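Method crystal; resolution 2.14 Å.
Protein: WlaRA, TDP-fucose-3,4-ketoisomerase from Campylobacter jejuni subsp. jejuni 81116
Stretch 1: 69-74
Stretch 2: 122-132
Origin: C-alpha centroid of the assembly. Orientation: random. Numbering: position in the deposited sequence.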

ATOM      1  N   ILE B  69       7.957  18.671   7.327  1.00 30.39           N
ATOM      2  CA  ILE B  69       7.282  18.299   8.567  1.00 34.71           C
ATOM      3  C   ILE B  69       7.630  19.328   9.671  1.00 32.24           C
ATOM      4  O   ILE B  69       8.730  19.909   9.662  1.00 32.09           O
ATOM      5  N   ASP B  70       6.713  19.479  10.620  1.00 31.64           N
ATOM      6  CA  ASP B  70       6.743  20.596  11.578  1.00 32.88           C
ATOM      7  C   ASP B  70       6.165  20.154  12.890  1.00 28.03           C
ATOM      8  O   ASP B  70       5.031  19.637  12.950  1.00 35.55           O
ATOM      9  N   ASP B  71       6.967  20.261  13.945  1.00 33.42           N
ATOM     10  CA  ASP B  71       6.502  19.902  15.303  1.00 36.21           C
ATOM     11  C   ASP B  71       5.901  21.081  16.103  1.00 39.27           C
ATOM     12  O   ASP B  71       5.624  20.902  17.274  1.00 38.33           O
ATOM     13  N   GLY B  72       5.597  22.213  15.449  1.00 32.83           N
ATOM     14  CA  GLY B  72       5.120  23.403  16.155  1.00 40.86           C
ATOM     15  C   GLY B  72       6.243  24.326  16.601  1.00 40.03           C
ATOM     16  O   GLY B  72       6.007  25.475  16.893  1.00 45.40           O
ATOM     17  N   LYS B  73       7.471  23.830  16.671  1.00 41.46           N
ATOM     18  CA  LYS B  73       8.624  24.607  17.069  1.00 39.17           C
ATOM     19  C   LYS B  73       9.736  24.597  16.039  1.00 43.17           C
ATOM     20  O   LYS B  73      10.497  25.549  15.967  1.00 39.72           O
ATOM     21  N   THR B  74       9.861  23.510  15.281  1.00 39.40           N
ATOM     22  CA  THR B  74      10.891  23.347  14.258  1.00 43.20           C
ATOM     23  C   THR B  74      10.291  22.662  13.049  1.00 37.34           C
ATOM     24  O   THR B  74       9.245  22.026  13.117  1.00 39.87           O
ATOM     25  N   ASP B 122      -5.774  23.910  11.085  1.00 38.92           N
ATOM     26  CA  ASP B 122      -5.304  25.236  11.434  1.00 45.73           C
ATOM     27  C   ASP B 122      -4.011  25.211  12.225  1.00 40.88           C
ATOM     28  O   ASP B 122      -3.996  24.836  13.402  1.00 42.66           O
ATOM     29  N   TYR B 123      -2.946  25.678  11.588  1.00 45.66           N
ATOM     30  CA  TYR B 123      -1.608  25.600  12.160  1.00 51.78           C
ATOM     31  C   TYR B 123      -1.496  26.238  13.541  1.00 42.47           C
ATOM     32  O   TYR B 123      -0.887  25.688  14.447  1.00 51.00           O
ATOM     33  N   LYS B 124      -2.102  27.398  13.689  1.00 52.23           N
ATOM     34  CA  LYS B 124      -2.109  28.138  14.949  1.00 56.86           C
ATOM     35  C   LYS B 124      -2.602  27.235  16.082  1.00 48.01           C
ATOM     36  O   LYS B 124      -1.908  27.051  17.083  1.00 42.97           O
ATOM     37  N   TYR B 125      -3.788  26.652  15.914  1.00 42.13           N
ATOM     38  CA  TYR B 125      -4.307  25.690  16.892  1.00 45.53           C
ATOM     39  C   TYR B 125      -3.538  24.356  16.964  1.00 49.40           C
ATOM     40  O   TYR B 125      -3.459  23.747  18.038  1.00 48.19           O
ATOM     41  N   PHE B 126      -2.945  23.927  15.851  1.00 40.65           N
ATOM     42  CA  PHE B 126      -1.972  22.814  15.920  1.00 42.72           C
ATOM     43  C   PHE B 126      -0.887  23.105  16.962  1.00 40.31           C
ATOM     44  O   PHE B 126      -0.617  22.259  17.834  1.00 39.01           O
ATOM     45  N   CYS B 127      -0.278  24.288  16.863  1.00 38.56           N
ATOM     46  CA  CYS B 127       0.812  24.666  17.786  1.00 46.99           C
ATOM     47  C   CYS B 127       0.319  24.719  19.232  1.00 43.18           C
ATOM     48  O   CYS B 127       0.974  24.222  20.139  1.00 42.86           O
ATOM     49  N   GLU B 128      -0.879  25.243  19.436  1.00 48.92           N
ATOM     50  CA  GLU B 128      -1.469  25.332  20.784  1.00 50.87           C
ATOM     51  C   GLU B 128      -1.719  23.930  21.341  1.00 55.02           C
ATOM     52  O   GLU B 128      -1.300  23.620  22.475  1.00 48.53           O
ATOM     53  N   LEU B 129      -2.403  23.074  20.567  1.00 43.80           N
ATOM     54  CA  LEU B 129      -2.692  21.704  21.069  1.00 42.40           C
ATOM     55  C   LEU B 129      -1.396  20.912  21.354  1.00 46.43           C
ATOM     56  O   LEU B 129      -1.218  20.250  22.398  1.00 46.23           O
ATOM     57  N   LYS B 130      -0.435  21.078  20.453  1.00 45.27           N
ATOM     58  CA  LYS B 130       0.837  20.372  20.577  1.00 53.76           C
ATOM     59  C   LYS B 130       1.670  20.894  21.765  1.00 48.35           C
ATOM     60  O   LYS B 130       2.116  20.113  22.591  1.00 53.58           O
ATOM     61  N   ASN B 131       1.905  22.207  21.837  1.00 61.92           N
ATOM     62  CA  ASN B 131       2.508  22.844  23.031  1.00 59.13           C
ATOM     63  C   ASN B 131       1.862  22.424  24.367  1.00 65.79           C
ATOM     64  O   ASN B 131       2.560  22.226  25.361  1.00 67.96           O
ATOM     65  N   ASN B 132       0.542  22.249  24.373  1.00 56.22           N
ATOM     66  CA  ASN B 132      -0.169  21.754  25.550  1.00 53.48           C
ATOM     67  C   ASN B 132       0.125  20.288  25.874  1.00 61.02           C
ATOM     68  O   ASN B 132       0.268  19.931  27.054  1.00 52.51           O
TER

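A tight turn at the end of a strand rests on one side of a helix in a small contact, 329 Å² summed over both stretches, held by a single cross-stretch hydrogen bond and otherwise mainly by helix side chains packed against the backbone of the strand end and turn. Asp70, the last strand residue, points toward the helix with chi1 in t, and its OD2 accepts from Tyr123 OH at 2.9 Å. The tyrosine starts out sideways, but its t rotamer carries the hydroxyl to the turn, where the carboxylate meets the ring at its edge. The same OD2 of Asp70 also accepts from Gly72 N at 2.6 Å, so one buried carboxylate oxygen both shapes the turn and fastens it to the helix.

One helical turn along, Phe126 (chi1 t) points toward the turn and brings the CE2 and CZ side of its ring against the backbone: Asp70 O and Gly72 N each lie 3.6 Å from Phe126 CE2, the nitrogen near the ring plane. Gly72 brings the backbones closest, its CA 4.8 Å from Cys127 CA and 3.8 Å from Cys127 SG. Its phi of 90° and psi of -19° would jam a CB against the preceding carbonyl, so the turn itself calls for glycine.

Farther along, Lys130 (chi1 t, chi2 p) lays its aliphatic stem alongside Asp71, with Lys130 CG 3.4 Å from Asp71 O, while its NZ is hydrogen-bonded elsewhere in the structure. Asp71 points away; its p rotamer turns OD2 back to accept from Lys73 N (3.1 Å), Thr74 N (2.7 Å) and Thr74 OG1 (2.7 Å), bracing the loop from within. At the margin of the contact, Lys73 and Asn131, both m at chi1, start sideways and converge at their ends, Lys73 CE lying 3.7 Å from Asn131 OD1.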

ATOM      1  CB  ILE B  69       7.637  16.908   9.104  1.00 32.12           C
ATOM      2  CG1 ILE B  69       9.150  16.712   9.209  1.00 35.67           C
ATOM      3  CG2 ILE B  69       7.048  15.816   8.239  1.00 37.88           C
ATOM      4  CD1 ILE B  69       9.524  15.365   9.756  1.00 35.98           C
ATOM      5  CB  ASP B  70       5.942  21.787  11.015  1.00 36.88           C
ATOM      6  CG  ASP B  70       6.121  23.072  11.837  1.00 39.61           C
ATOM      7  OD1 ASP B  70       6.574  24.048  11.228  1.00 44.63           O
ATOM      8  OD2 ASP B  70       5.882  23.088  13.065  1.00 38.49           O
ATOM      9  CB  ASP B  71       7.564  19.137  16.125  1.00 35.26           C
ATOM     10  CG  ASP B  71       8.770  19.995  16.546  1.00 42.56           C
ATOM     11  OD1 ASP B  71       9.624  19.462  17.326  1.00 43.85           O
ATOM     12  OD2 ASP B  71       8.907  21.161  16.115  1.00 33.79           O
ATOM     13  CB  LYS B  73       9.140  24.052  18.398  1.00 43.66           C
ATOM     14  CG  LYS B  73       8.191  24.147  19.606  1.00 42.82           C
ATOM     15  CD  LYS B  73       8.079  25.580  20.151  1.00 51.75           C
ATOM     16  CE  LYS B  73       7.203  25.731  21.408  1.00 51.68           C
ATOM     17  NZ  LYS B  73       7.681  24.985  22.608  1.00 67.40           N
ATOM     18  CB  THR B  74      11.983  22.385  14.751  1.00 43.05           C
ATOM     19  OG1 THR B  74      11.369  21.142  15.086  1.00 37.28           O
ATOM     20  CG2 THR B  74      12.682  22.948  15.995  1.00 42.34           C
ATOM     21  CB  ASP B 122      -6.367  25.973  12.252  1.00 52.75           C
ATOM     22  CG  ASP B 122      -6.102  27.487  12.356  1.00 60.69           C
ATOM     23  OD1 ASP B 122      -7.086  28.232  12.151  1.00 61.74           O
ATOM     24  OD2 ASP B 122      -4.957  27.927  12.657  1.00 53.09           O
ATOM     25  CB  TYR B 123      -0.599  26.206  11.191  1.00 48.76           C
ATOM     26  CG  TYR B 123       0.799  26.097  11.698  1.00 51.82           C
ATOM     27  CD1 TYR B 123       1.452  24.874  11.672  1.00 51.59           C
ATOM     28  CD2 TYR B 123       1.479  27.215  12.203  1.00 51.30           C
ATOM     29  CE1 TYR B 123       2.734  24.753  12.148  1.00 45.08           C
ATOM     30  CE2 TYR B 123       2.765  27.107  12.706  1.00 44.48           C
ATOM     31  CZ  TYR B 123       3.400  25.875  12.660  1.00 52.76           C
ATOM     32  OH  TYR B 123       4.702  25.742  13.107  1.00 43.49           O
ATOM     33  CB  LYS B 124      -2.994  29.412  14.869  1.00 74.73           C
ATOM     34  CG  LYS B 124      -3.003  30.238  13.568  1.00 90.48           C
ATOM     35  CD  LYS B 124      -1.870  31.256  13.463  1.00101.65           C
ATOM     36  CE  LYS B 124      -2.130  32.497  14.312  1.00105.66           C
ATOM     37  NZ  LYS B 124      -0.889  33.010  14.963  1.00102.36           N
ATOM     38  CB  TYR B 125      -5.810  25.458  16.661  1.00 49.71           C
ATOM     39  CG  TYR B 125      -6.510  26.793  16.764  1.00 54.16           C
ATOM     40  CD1 TYR B 125      -6.450  27.512  17.966  1.00 53.07           C
ATOM     41  CD2 TYR B 125      -7.116  27.383  15.647  1.00 58.54           C
ATOM     42  CE1 TYR B 125      -7.017  28.760  18.069  1.00 65.44           C
ATOM     43  CE2 TYR B 125      -7.692  28.636  15.740  1.00 68.53           C
ATOM     44  CZ  TYR B 125      -7.633  29.303  16.959  1.00 70.23           C
ATOM     45  OH  TYR B 125      -8.182  30.534  17.100  1.00 63.76           O
ATOM     46  CB  PHE B 126      -1.343  22.443  14.551  1.00 36.21           C
ATOM     47  CG  PHE B 126      -0.140  21.527  14.673  1.00 38.97           C
ATOM     48  CD1 PHE B 126      -0.296  20.224  15.101  1.00 38.16           C
ATOM     49  CD2 PHE B 126       1.147  22.013  14.487  1.00 34.87           C
ATOM     50  CE1 PHE B 126       0.792  19.382  15.263  1.00 35.25           C
ATOM     51  CE2 PHE B 126       2.237  21.185  14.640  1.00 33.61           C
ATOM     52  CZ  PHE B 126       2.053  19.856  14.994  1.00 33.12           C
ATOM     53  CB  CYS B 127       1.492  25.985  17.396  1.00 48.04           C
ATOM     54  SG  CYS B 127       2.389  26.010  15.822  1.00 50.29           S
ATOM     55  CB  GLU B 128      -2.778  26.145  20.705  1.00 61.09           C
ATOM     56  CG  GLU B 128      -3.202  26.950  21.931  1.00 80.63           C
ATOM     57  CD  GLU B 128      -4.373  27.887  21.636  1.00 93.72           C
ATOM     58  OE1 GLU B 128      -5.546  27.421  21.581  1.00 78.98           O
ATOM     59  OE2 GLU B 128      -4.109  29.101  21.447  1.00 95.25           O
ATOM     60  CB  LEU B 129      -3.608  20.968  20.099  1.00 42.80           C
ATOM     61  CG  LEU B 129      -5.008  21.599  19.900  1.00 51.23           C
ATOM     62  CD1 LEU B 129      -5.825  20.835  18.871  1.00 45.43           C
ATOM     63  CD2 LEU B 129      -5.834  21.678  21.191  1.00 52.35           C
ATOM     64  CB  LYS B 130       1.582  20.525  19.244  1.00 51.85           C
ATOM     65  CG  LYS B 130       2.942  19.860  19.160  1.00 58.45           C
ATOM     66  CD  LYS B 130       2.809  18.364  18.901  1.00 47.19           C
ATOM     67  CE  LYS B 130       4.152  17.848  18.434  1.00 48.99           C
ATOM     68  NZ  LYS B 130       4.089  16.374  18.255  1.00 54.31           N
ATOM     69  CB  ASN B 131       2.507  24.370  22.897  1.00 61.13           C
ATOM     70  CG  ASN B 131       3.360  24.858  21.729  1.00 75.24           C
ATOM     71  OD1 ASN B 131       3.927  24.065  20.975  1.00 71.49           O
ATOM     72  ND2 ASN B 131       3.438  26.176  21.554  1.00 85.85           N
ATOM     73  CB  ASN B 132      -1.707  21.945  25.385  1.00 53.93           C
ATOM     74  CG  ASN B 132      -2.499  20.974  26.243  1.00 68.38           C
ATOM     75  OD1 ASN B 132      -2.818  21.277  27.393  1.00 72.53           O
ATOM     76  ND2 ASN B 132      -2.753  19.770  25.720  1.00 81.65           N
TER